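PDB 1K38: beta-lactamase OXA-2, which hydrolyses the beta-lactam ring of penicillins such as oxacillin and so gives the bacterium antibiotic resistance. Local coordinates for residues A[111-114]-A[115-119]. Residues are numbered along the deposited sequence; the frame is centred on the assembly and turned at random.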
# COMPACT_ATOMS: atom_id res chain seq x y z
N ILE A 111 12.98 -23.38 3.33
CA ILE A 111 12.94 -23.47 1.88
C ILE A 111 13.99 -24.46 1.37
O ILE A 111 13.71 -25.29 0.51
CB ILE A 111 13.18 -22.08 1.24
CG1 ILE A 111 12.00 -21.17 1.59
CG2 ILE A 111 13.33 -22.22 -0.27
CD1 ILE A 111 12.16 -19.74 1.11
N GLY A 112 15.20 -24.37 1.92
CA GLY A 112 16.26 -25.27 1.50
C GLY A 112 17.03 -24.75 0.30
O GLY A 112 16.51 -23.96 -0.48
N ASP A 113 18.27 -25.22 0.15
CA ASP A 113 19.12 -24.79 -0.95
C ASP A 113 18.61 -25.18 -2.33
O ASP A 113 18.61 -24.36 -3.25
CB ASP A 113 20.54 -25.34 -0.76
CG ASP A 113 21.43 -25.08 -1.96
OD1 ASP A 113 21.34 -25.84 -2.95
OD2 ASP A 113 22.22 -24.11 -1.93
N ASP A 114 18.17 -26.42 -2.48
CA ASP A 114 17.67 -26.88 -3.77
C ASP A 114 16.51 -26.03 -4.28
O ASP A 114 16.51 -25.60 -5.44
CB ASP A 114 17.22 -28.34 -3.68
CG ASP A 114 18.38 -29.29 -3.44
OD1 ASP A 114 19.37 -29.21 -4.20
OD2 ASP A 114 18.29 -30.12 -2.51
N LYS A 115 15.53 -25.78 -3.42
CA LYS A 115 14.37 -24.99 -3.82
C LYS A 115 14.77 -23.54 -4.05
O LYS A 115 14.25 -22.89 -4.96
CB LYS A 115 13.28 -25.08 -2.74
CG LYS A 115 11.91 -24.67 -3.23
CD LYS A 115 10.82 -24.99 -2.22
CE LYS A 115 9.44 -24.69 -2.80
NZ LYS A 115 8.33 -25.01 -1.86
N ALA A 116 15.69 -23.03 -3.24
CA ALA A 116 16.15 -21.65 -3.38
C ALA A 116 16.77 -21.46 -4.76
O ALA A 116 16.58 -20.42 -5.40
CB ALA A 116 17.16 -21.32 -2.30
N ARG A 117 17.52 -22.45 -5.22
CA ARG A 117 18.15 -22.39 -6.53
C ARG A 117 17.09 -22.36 -7.62
O ARG A 117 17.19 -21.59 -8.57
CB ARG A 117 19.08 -23.58 -6.75
CG ARG A 117 20.32 -23.57 -5.87
CD ARG A 117 21.17 -24.81 -6.06
NE ARG A 117 22.35 -24.79 -5.20
CZ ARG A 117 23.41 -24.01 -5.40
NH1 ARG A 117 23.45 -23.18 -6.44
NH2 ARG A 117 24.44 -24.05 -4.56
N ARG A 118 16.07 -23.20 -7.48
CA ARG A 118 14.99 -23.25 -8.47
C ARG A 118 14.23 -21.93 -8.52
O ARG A 118 13.91 -21.44 -9.60
CB ARG A 118 14.02 -24.39 -8.16
CG ARG A 118 14.57 -25.77 -8.50
CD ARG A 118 13.47 -26.82 -8.52
NE ARG A 118 12.92 -27.08 -7.19
CZ ARG A 118 13.58 -27.69 -6.21
NH1 ARG A 118 14.83 -28.11 -6.41
NH2 ARG A 118 13.00 -27.88 -5.03
N TYR A 119 13.95 -21.35 -7.36
CA TYR A 119 13.23 -20.07 -7.31
C TYR A 119 14.05 -18.97 -7.97
O TYR A 119 13.52 -18.19 -8.78
CB TYR A 119 12.95 -19.66 -5.86
CG TYR A 119 11.75 -20.31 -5.22
CD1 TYR A 119 10.52 -20.36 -5.88
CD2 TYR A 119 11.82 -20.83 -3.93
CE1 TYR A 119 9.39 -20.90 -5.26
CE2 TYR A 119 10.70 -21.37 -3.30
CZ TYR A 119 9.49 -21.40 -3.98
OH TYR A 119 8.38 -21.92 -3.35
O HOH W 1 15.21 -27.20 -0.88
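R117 reaches back one helical turn to D113. CB lies 3.5 Å from D114 O, CG packs 3.2 Å from D113 O, and CD comes alongside the carboxylate. With chi2 and chi3 both near 180° the chain runs straight to NE, which donates to D113 OD1 at 2.7 Å in a salt bridge. The N-H...O angle is 140°, so the bond is far from straight, and OD1 is met on its syn side. One hydrogen bond, through NE, carries the bridge; the 60° between carboxylate and guanidinium planes rules out a flat two-pronged pair. Past CZ, NH2 turns to S131 OG, a second hydrogen bond, which should limit the group's rotation. On the buried side, I111 CG2 meets the edge of the Y119 ring at CE2 (4.1 Å) and also lies beside K115 CB. Y119 OH is hydrogen-bonded to D63 OD1, and its ring stacks on F60 of helix 56-64. One water oxygen accepts from K115 N at 2.9 Å and donates to I111 O, while G112 O accepts from A116 N. G112, at positive phi, ends helix 101-111 and N-caps helix 113-122: a one-residue junction between two helices, followed by an i to i+4 Asp-Arg salt bridge in the first turn.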